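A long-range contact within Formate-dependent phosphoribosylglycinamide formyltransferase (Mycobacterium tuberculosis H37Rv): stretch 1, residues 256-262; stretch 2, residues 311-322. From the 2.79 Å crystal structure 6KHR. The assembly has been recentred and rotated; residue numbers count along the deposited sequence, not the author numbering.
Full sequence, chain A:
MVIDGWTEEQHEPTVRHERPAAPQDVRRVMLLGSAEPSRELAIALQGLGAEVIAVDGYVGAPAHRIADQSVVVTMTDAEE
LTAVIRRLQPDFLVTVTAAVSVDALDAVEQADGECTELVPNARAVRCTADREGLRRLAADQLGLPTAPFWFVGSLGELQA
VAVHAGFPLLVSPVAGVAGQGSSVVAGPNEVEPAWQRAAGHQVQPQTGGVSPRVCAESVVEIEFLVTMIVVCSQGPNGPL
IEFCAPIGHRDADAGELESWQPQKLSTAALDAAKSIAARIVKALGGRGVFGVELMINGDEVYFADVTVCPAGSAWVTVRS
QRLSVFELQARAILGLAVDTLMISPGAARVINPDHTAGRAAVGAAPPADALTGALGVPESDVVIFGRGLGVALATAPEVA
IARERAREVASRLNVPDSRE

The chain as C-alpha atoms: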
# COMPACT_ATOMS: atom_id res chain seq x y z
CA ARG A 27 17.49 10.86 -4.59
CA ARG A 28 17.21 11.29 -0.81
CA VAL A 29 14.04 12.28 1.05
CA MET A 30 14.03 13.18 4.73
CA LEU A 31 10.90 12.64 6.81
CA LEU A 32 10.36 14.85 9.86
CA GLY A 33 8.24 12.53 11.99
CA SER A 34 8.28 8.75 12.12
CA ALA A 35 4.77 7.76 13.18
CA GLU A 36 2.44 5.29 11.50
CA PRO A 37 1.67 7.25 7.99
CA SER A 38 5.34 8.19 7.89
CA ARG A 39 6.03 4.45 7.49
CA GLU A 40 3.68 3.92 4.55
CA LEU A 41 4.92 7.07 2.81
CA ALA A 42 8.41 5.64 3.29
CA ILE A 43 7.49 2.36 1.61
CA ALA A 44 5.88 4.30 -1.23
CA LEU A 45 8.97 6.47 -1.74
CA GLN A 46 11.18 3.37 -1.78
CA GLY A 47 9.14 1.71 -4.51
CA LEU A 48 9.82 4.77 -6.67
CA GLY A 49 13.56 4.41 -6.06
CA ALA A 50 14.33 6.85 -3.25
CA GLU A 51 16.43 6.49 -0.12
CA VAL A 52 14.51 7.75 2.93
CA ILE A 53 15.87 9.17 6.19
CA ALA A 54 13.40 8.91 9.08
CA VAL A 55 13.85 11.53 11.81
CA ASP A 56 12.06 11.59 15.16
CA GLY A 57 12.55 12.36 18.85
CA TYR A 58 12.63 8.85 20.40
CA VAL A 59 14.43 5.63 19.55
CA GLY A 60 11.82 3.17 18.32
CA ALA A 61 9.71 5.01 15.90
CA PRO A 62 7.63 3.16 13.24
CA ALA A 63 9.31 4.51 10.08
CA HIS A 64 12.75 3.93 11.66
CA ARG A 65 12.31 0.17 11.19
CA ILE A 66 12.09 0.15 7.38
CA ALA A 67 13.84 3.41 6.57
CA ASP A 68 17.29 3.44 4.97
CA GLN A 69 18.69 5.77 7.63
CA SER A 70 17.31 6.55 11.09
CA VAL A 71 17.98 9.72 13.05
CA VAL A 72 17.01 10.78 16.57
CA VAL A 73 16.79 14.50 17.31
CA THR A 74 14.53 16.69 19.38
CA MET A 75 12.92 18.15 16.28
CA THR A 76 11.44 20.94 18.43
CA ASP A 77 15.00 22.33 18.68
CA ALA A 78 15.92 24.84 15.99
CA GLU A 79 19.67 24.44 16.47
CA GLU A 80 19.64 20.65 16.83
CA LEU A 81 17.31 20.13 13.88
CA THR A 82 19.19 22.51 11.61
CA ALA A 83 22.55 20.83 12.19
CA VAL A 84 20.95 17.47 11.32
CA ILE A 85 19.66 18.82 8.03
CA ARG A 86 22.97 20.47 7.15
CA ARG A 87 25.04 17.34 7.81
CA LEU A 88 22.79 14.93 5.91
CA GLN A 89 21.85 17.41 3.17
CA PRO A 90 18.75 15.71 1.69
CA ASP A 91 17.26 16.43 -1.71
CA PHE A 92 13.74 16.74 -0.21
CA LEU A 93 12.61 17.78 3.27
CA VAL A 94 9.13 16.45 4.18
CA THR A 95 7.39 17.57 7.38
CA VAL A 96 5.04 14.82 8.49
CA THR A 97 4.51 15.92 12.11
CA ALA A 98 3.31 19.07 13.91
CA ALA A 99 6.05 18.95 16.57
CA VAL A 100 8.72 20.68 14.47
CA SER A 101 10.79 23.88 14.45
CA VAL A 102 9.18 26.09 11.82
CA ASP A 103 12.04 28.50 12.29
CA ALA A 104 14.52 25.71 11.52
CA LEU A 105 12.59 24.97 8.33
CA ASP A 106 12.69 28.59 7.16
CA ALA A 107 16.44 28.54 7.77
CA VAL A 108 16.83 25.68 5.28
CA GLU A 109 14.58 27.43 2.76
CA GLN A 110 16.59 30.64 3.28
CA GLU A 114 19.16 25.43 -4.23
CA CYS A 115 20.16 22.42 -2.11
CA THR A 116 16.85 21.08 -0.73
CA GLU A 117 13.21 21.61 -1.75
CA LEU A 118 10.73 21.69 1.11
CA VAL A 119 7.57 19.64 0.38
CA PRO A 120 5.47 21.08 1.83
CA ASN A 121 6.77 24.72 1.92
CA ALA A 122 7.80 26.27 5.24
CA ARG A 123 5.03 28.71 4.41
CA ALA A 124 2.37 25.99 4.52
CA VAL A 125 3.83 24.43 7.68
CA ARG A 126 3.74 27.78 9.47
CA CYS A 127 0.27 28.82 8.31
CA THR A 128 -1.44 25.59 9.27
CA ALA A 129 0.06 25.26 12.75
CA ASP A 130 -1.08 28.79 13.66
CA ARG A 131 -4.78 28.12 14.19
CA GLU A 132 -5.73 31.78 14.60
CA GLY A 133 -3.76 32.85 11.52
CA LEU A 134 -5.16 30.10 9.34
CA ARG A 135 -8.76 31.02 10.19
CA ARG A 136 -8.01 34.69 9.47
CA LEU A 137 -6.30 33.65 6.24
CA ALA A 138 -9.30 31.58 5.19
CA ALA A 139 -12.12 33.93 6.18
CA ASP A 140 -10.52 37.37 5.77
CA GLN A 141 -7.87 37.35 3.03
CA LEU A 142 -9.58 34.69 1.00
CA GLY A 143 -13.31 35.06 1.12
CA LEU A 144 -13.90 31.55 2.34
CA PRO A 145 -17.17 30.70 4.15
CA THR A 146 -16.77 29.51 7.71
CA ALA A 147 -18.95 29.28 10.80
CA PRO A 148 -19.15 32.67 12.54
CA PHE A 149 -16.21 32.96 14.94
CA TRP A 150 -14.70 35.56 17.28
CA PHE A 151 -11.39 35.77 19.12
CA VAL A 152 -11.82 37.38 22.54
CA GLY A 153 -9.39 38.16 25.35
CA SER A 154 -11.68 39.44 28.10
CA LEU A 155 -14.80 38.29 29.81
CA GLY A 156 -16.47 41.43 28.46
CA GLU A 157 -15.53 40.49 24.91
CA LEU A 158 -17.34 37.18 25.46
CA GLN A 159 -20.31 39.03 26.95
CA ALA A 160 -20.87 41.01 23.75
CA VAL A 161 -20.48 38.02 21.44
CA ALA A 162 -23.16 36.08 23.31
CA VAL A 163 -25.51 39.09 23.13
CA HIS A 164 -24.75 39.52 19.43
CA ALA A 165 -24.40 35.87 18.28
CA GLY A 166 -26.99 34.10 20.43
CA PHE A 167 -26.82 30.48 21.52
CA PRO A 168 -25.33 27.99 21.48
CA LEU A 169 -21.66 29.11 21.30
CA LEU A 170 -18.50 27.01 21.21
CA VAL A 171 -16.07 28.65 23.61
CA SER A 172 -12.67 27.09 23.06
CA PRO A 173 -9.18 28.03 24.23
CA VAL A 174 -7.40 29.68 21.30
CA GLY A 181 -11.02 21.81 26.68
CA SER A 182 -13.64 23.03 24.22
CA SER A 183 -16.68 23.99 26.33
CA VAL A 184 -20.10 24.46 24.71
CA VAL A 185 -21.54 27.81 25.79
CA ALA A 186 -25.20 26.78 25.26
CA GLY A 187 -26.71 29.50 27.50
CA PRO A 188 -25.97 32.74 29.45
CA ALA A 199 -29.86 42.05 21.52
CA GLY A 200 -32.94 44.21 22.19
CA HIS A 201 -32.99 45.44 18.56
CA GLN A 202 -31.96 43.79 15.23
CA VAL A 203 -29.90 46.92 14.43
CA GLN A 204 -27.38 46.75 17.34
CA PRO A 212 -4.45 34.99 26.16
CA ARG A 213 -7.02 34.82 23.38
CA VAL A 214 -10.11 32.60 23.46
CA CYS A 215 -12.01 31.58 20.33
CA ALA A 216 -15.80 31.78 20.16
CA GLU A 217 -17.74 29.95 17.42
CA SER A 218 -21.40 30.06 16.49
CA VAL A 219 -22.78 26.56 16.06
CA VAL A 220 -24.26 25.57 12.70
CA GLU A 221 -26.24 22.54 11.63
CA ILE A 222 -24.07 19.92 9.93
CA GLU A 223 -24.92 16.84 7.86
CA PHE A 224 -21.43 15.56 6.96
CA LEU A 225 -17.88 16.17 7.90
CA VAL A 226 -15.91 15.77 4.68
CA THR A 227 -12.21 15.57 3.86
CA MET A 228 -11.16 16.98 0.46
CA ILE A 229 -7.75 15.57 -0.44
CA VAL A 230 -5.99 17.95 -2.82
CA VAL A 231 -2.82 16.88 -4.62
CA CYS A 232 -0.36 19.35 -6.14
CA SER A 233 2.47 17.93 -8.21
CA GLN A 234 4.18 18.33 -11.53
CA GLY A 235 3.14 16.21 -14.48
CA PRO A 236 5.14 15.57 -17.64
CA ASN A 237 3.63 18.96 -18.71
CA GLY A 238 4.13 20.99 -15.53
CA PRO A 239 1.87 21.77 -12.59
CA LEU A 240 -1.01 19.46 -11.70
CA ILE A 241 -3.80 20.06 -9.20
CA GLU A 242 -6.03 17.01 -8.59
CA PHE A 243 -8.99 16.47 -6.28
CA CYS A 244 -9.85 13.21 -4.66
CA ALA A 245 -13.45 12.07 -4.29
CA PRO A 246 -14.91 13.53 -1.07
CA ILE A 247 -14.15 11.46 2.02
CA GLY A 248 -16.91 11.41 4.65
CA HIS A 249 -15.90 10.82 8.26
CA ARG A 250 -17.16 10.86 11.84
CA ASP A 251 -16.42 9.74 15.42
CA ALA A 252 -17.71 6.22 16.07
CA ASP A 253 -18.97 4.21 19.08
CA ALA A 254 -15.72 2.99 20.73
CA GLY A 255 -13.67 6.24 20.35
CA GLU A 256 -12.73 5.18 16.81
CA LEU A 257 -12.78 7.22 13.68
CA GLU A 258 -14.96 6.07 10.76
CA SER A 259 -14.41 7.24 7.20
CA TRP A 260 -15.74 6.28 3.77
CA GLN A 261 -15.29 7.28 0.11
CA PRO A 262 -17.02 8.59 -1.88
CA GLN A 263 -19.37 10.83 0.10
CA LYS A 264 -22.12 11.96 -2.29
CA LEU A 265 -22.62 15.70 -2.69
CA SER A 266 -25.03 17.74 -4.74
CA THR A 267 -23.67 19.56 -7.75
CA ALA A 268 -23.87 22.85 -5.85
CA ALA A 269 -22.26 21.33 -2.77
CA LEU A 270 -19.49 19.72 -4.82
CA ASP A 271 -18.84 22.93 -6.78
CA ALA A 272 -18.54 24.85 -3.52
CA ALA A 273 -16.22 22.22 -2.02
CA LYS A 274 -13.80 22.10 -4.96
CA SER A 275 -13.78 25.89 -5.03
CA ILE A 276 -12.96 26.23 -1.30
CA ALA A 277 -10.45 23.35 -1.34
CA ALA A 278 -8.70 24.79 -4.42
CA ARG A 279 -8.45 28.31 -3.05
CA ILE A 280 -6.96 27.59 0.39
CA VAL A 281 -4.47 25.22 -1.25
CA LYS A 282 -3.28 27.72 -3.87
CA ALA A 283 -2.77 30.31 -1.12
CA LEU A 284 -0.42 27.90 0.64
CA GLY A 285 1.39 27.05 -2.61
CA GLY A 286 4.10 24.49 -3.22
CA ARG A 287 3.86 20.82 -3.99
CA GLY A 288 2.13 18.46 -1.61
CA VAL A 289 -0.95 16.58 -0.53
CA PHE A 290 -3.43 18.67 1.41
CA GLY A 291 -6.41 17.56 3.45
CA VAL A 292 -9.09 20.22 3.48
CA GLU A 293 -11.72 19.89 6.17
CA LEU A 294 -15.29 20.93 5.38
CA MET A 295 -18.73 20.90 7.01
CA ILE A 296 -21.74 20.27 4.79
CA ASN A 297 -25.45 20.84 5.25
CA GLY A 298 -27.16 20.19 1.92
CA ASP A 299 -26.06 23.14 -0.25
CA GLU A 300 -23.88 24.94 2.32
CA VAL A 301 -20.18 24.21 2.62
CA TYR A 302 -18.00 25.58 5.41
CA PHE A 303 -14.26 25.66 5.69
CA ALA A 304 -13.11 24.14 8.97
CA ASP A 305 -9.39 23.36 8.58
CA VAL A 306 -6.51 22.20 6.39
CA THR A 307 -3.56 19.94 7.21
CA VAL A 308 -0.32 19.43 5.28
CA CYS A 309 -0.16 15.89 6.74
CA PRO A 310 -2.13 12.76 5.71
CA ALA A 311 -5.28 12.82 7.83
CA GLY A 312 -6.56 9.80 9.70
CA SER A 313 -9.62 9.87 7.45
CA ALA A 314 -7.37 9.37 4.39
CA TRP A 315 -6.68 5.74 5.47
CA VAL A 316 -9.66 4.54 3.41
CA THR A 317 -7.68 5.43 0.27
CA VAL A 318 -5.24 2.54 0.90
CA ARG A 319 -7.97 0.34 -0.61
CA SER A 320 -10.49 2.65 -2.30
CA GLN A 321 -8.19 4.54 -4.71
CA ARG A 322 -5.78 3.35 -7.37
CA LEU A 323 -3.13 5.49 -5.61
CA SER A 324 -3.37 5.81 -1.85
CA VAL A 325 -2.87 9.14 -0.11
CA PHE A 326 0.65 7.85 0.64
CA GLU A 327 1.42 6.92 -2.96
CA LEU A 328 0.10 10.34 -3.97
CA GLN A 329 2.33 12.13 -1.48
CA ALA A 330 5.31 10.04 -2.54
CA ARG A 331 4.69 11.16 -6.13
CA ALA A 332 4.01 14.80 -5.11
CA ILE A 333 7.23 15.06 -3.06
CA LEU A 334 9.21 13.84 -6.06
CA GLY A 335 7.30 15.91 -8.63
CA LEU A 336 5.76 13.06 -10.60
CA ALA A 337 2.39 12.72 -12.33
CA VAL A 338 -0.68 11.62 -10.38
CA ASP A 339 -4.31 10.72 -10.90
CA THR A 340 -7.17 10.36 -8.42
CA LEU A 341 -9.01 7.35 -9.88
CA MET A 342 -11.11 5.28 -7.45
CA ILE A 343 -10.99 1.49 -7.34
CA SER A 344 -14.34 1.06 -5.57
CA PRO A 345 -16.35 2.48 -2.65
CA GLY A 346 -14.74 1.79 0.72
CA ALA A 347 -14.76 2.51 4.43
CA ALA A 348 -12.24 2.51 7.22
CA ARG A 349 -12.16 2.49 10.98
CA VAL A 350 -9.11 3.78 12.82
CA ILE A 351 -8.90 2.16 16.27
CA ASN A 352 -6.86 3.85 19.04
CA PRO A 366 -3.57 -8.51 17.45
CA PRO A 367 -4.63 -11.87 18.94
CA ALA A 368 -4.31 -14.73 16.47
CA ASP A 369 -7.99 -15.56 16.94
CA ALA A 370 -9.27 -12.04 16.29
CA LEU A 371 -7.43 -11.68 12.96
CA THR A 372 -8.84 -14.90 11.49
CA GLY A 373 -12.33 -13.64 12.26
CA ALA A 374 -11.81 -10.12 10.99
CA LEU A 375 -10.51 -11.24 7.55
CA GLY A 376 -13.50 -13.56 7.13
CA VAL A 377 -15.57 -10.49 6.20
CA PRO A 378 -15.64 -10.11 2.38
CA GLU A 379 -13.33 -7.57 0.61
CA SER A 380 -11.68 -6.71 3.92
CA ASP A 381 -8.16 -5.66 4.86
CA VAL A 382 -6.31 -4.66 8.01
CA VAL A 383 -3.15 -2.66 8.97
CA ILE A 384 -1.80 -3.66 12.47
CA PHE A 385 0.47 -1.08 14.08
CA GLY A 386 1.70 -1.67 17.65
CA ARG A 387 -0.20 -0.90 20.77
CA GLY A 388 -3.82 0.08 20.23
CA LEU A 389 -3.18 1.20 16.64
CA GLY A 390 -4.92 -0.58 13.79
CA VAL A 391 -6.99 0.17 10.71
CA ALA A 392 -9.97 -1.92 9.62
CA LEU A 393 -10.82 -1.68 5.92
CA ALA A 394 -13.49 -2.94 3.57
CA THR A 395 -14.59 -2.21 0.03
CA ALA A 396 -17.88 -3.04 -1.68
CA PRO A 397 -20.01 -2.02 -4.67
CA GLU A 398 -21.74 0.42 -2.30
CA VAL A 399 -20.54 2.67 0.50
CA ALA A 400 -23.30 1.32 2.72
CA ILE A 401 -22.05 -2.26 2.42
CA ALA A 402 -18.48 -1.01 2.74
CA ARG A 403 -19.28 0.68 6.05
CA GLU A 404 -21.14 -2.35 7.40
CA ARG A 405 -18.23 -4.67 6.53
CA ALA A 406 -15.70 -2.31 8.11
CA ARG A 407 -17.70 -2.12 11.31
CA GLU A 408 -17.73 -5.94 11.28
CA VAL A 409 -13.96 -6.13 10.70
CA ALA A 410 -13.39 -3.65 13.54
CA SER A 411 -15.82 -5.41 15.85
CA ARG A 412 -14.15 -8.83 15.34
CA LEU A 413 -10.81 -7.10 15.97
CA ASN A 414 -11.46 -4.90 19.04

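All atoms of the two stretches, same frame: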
# COMPACT_ATOMS: atom_id res chain seq x y z
N GLU A 256 -13.44 5.49 18.05
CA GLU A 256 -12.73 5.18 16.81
C GLU A 256 -13.17 6.18 15.76
O GLU A 256 -14.23 6.74 15.88
CB GLU A 256 -13.28 3.91 16.18
CG GLU A 256 -13.28 2.68 17.06
CD GLU A 256 -13.86 1.44 16.38
OE1 GLU A 256 -14.39 1.56 15.30
OE2 GLU A 256 -13.78 0.35 16.95
N LEU A 257 -12.34 6.37 14.76
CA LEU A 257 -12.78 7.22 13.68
C LEU A 257 -13.27 6.34 12.52
O LEU A 257 -12.66 5.31 12.22
CB LEU A 257 -11.66 8.16 13.25
CG LEU A 257 -11.87 8.93 11.94
CD1 LEU A 257 -12.96 9.98 12.06
CD2 LEU A 257 -10.56 9.54 11.46
N GLU A 258 -14.41 6.72 11.94
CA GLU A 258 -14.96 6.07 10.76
C GLU A 258 -14.85 7.01 9.57
O GLU A 258 -15.11 8.20 9.68
CB GLU A 258 -16.43 5.67 10.96
CG GLU A 258 -17.04 4.95 9.75
CD GLU A 258 -18.56 4.71 9.84
OE1 GLU A 258 -19.22 5.23 10.77
OE2 GLU A 258 -19.11 3.99 8.98
N SER A 259 -14.43 6.47 8.43
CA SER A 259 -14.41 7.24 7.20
C SER A 259 -14.92 6.35 6.07
O SER A 259 -15.05 5.13 6.22
CB SER A 259 -13.01 7.78 6.87
OG SER A 259 -12.12 6.74 6.48
N TRP A 260 -15.18 6.98 4.92
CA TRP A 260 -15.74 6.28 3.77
C TRP A 260 -15.62 7.21 2.56
O TRP A 260 -15.55 8.44 2.71
CB TRP A 260 -17.22 5.86 4.03
CG TRP A 260 -18.15 7.03 4.35
CD1 TRP A 260 -18.83 7.80 3.44
CD2 TRP A 260 -18.49 7.56 5.65
NE1 TRP A 260 -19.57 8.77 4.10
CE2 TRP A 260 -19.37 8.65 5.45
CE3 TRP A 260 -18.11 7.23 6.97
CZ2 TRP A 260 -19.90 9.42 6.51
CZ3 TRP A 260 -18.65 8.00 8.04
CH2 TRP A 260 -19.54 9.07 7.79
N GLN A 261 -15.59 6.61 1.37
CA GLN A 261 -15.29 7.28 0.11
C GLN A 261 -15.98 6.50 -1.00
O GLN A 261 -15.80 5.28 -1.07
CB GLN A 261 -13.79 7.34 -0.15
CG GLN A 261 -13.40 8.19 -1.32
CD GLN A 261 -11.93 8.06 -1.70
OE1 GLN A 261 -11.38 6.95 -1.75
NE2 GLN A 261 -11.27 9.19 -1.96
N PRO A 262 -16.74 7.16 -1.88
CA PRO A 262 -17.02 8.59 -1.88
C PRO A 262 -18.24 8.99 -1.05
O PRO A 262 -19.18 8.22 -0.95
CB PRO A 262 -17.28 8.88 -3.36
CG PRO A 262 -17.88 7.61 -3.90
CD PRO A 262 -17.42 6.48 -3.00
N ALA A 311 -4.32 12.94 6.74
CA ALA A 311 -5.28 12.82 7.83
C ALA A 311 -5.63 11.36 8.10
O ALA A 311 -5.55 10.49 7.23
CB ALA A 311 -6.55 13.61 7.51
N GLY A 312 -6.02 11.10 9.35
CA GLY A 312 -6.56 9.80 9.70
C GLY A 312 -7.69 9.35 8.79
O GLY A 312 -7.80 8.16 8.48
N SER A 313 -8.53 10.29 8.33
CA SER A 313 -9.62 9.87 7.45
C SER A 313 -9.12 9.38 6.09
O SER A 313 -9.83 8.62 5.43
CB SER A 313 -10.62 11.00 7.24
OG SER A 313 -10.03 12.05 6.51
N ALA A 314 -7.92 9.79 5.68
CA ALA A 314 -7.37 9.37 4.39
C ALA A 314 -7.10 7.87 4.31
O ALA A 314 -6.94 7.35 3.20
CB ALA A 314 -6.08 10.15 4.11
N TRP A 315 -7.03 7.16 5.46
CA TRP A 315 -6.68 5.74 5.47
C TRP A 315 -7.55 4.90 4.54
O TRP A 315 -7.09 3.87 4.04
CB TRP A 315 -6.80 5.17 6.89
CG TRP A 315 -5.56 5.33 7.68
CD1 TRP A 315 -5.35 6.20 8.70
CD2 TRP A 315 -4.34 4.60 7.50
NE1 TRP A 315 -4.08 6.05 9.18
CE2 TRP A 315 -3.43 5.08 8.46
CE3 TRP A 315 -3.93 3.57 6.64
CZ2 TRP A 315 -2.14 4.59 8.58
CZ3 TRP A 315 -2.66 3.07 6.77
CH2 TRP A 315 -1.77 3.58 7.74
N VAL A 316 -8.80 5.30 4.32
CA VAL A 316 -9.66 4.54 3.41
C VAL A 316 -9.03 4.42 2.04
O VAL A 316 -9.23 3.41 1.34
CB VAL A 316 -11.07 5.18 3.33
CG1 VAL A 316 -11.00 6.60 2.79
CG2 VAL A 316 -11.98 4.37 2.45
N THR A 317 -8.22 5.41 1.63
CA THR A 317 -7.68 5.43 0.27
C THR A 317 -6.74 4.26 0.01
O THR A 317 -6.62 3.83 -1.15
CB THR A 317 -6.96 6.77 -0.04
OG1 THR A 317 -5.90 7.00 0.90
CG2 THR A 317 -7.95 7.95 -0.01
N VAL A 318 -6.15 3.68 1.07
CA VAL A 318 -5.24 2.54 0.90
C VAL A 318 -5.90 1.44 0.08
O VAL A 318 -5.23 0.72 -0.67
CB VAL A 318 -4.75 2.03 2.28
CG1 VAL A 318 -4.06 0.69 2.15
CG2 VAL A 318 -3.80 3.03 2.92
N ARG A 319 -7.23 1.33 0.17
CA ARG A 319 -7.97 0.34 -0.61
C ARG A 319 -8.99 0.91 -1.58
O ARG A 319 -9.41 0.18 -2.48
CB ARG A 319 -8.70 -0.65 0.31
CG ARG A 319 -7.81 -1.65 1.02
CD ARG A 319 -7.15 -2.55 -0.01
NE ARG A 319 -6.09 -3.36 0.58
CZ ARG A 319 -5.11 -3.90 -0.12
NH1 ARG A 319 -5.05 -3.72 -1.43
NH2 ARG A 319 -4.17 -4.62 0.50
N SER A 320 -9.41 2.16 -1.43
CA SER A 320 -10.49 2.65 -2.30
C SER A 320 -9.99 3.40 -3.53
O SER A 320 -10.77 3.58 -4.48
CB SER A 320 -11.44 3.56 -1.52
OG SER A 320 -10.70 4.46 -0.72
N GLN A 321 -8.74 3.83 -3.56
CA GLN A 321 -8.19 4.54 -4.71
C GLN A 321 -7.10 3.72 -5.36
O GLN A 321 -6.40 2.98 -4.68
CB GLN A 321 -7.60 5.91 -4.32
CG GLN A 321 -8.51 6.80 -3.52
CD GLN A 321 -8.10 8.25 -3.58
OE1 GLN A 321 -8.91 9.11 -3.87
NE2 GLN A 321 -6.82 8.53 -3.31
N ARG A 322 -6.95 3.88 -6.68
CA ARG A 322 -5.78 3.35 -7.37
C ARG A 322 -4.49 3.73 -6.65
O ARG A 322 -3.65 2.86 -6.36
CB ARG A 322 -5.76 3.86 -8.82
CG ARG A 322 -4.86 3.07 -9.75
CD ARG A 322 -4.78 3.71 -11.15
NE ARG A 322 -3.88 4.86 -11.16
CZ ARG A 322 -2.57 4.82 -11.45
NH1 ARG A 322 -1.95 3.70 -11.77
NH2 ARG A 322 -1.87 5.94 -11.43

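Gln-261, the last residue of the strand in stretch 1, makes the densest polar contact with stretch 2. Its side chain is extended (chi1 and chi2 both t) and reaches the end of the helix that closes at Ser-320, where the two ends of its amide meet different residues. Gln-261 NE2 donates a hydrogen bond to Gln-321 OE1 at 3.0 Å, with an N-H...O angle of 144°, and is also hydrogen-bonded elsewhere in the structure. Gln-261 OE1 lies 2.8 Å from Ser-320 OG. Ser-320 OG, its side chain in the p rotamer, is also 2.7 Å from Val-316 O in its own stretch, and its single proton could serve either acceptor. A glutamine suits this place because one planar group offers both a donor and an acceptor at the end of a long side chain. Gln-321, the first residue past the helix to leave helical phi/psi, has a CA-to-CB bond that points sideways, yet the end of its side chain comes nearer and brings OE1 to the amide.

Two residues back along the strand, Ser-259 donates from OG to the backbone carbonyl of Ser-313, with Ser-259 OG and Ser-313 O 3.1 Å apart. The short side chain permits close approach: Ser-259 CA and Ser-313 CA are 5.5 Å apart, and their CB atoms 4.0 Å. No backbone-to-backbone hydrogen bond joins the stretches, so side chains of the strand provide the polar links. Leu-257, Ser-259 and Gln-261 point toward stretch 2, whereas Glu-258 and Trp-260 point away, the alternation expected of a strand.

Apolar packing fills the space between these polar links. Val-316 points toward the strand and packs against both Ser-259 and Gln-261: Val-316 CB is 3.7 Å from Ser-259 OG, and Val-316 CG1 is 4.1 Å from Gln-261 CB. The branched side chain is compact enough to fit against the strand without carrying a polar group into this buried site. Thr-317 adds a lighter contact, its CG2 lying 4.0 Å from Gln-261 OE1, while its OG1 turns back to donate to Ala-314 O at 2.5 Å.

Farther out, Leu-257 lays CD2 against the backbone of the 3-10 segment, 3.9 Å from Gly-312 C and 3.8 Å from Ser-313 N. Gly-312 offers only backbone to this contact, although a CB there would have room. The interface is small, burying 359 Å² over both sides, and Gln-261 contributes the largest share, 97 Å².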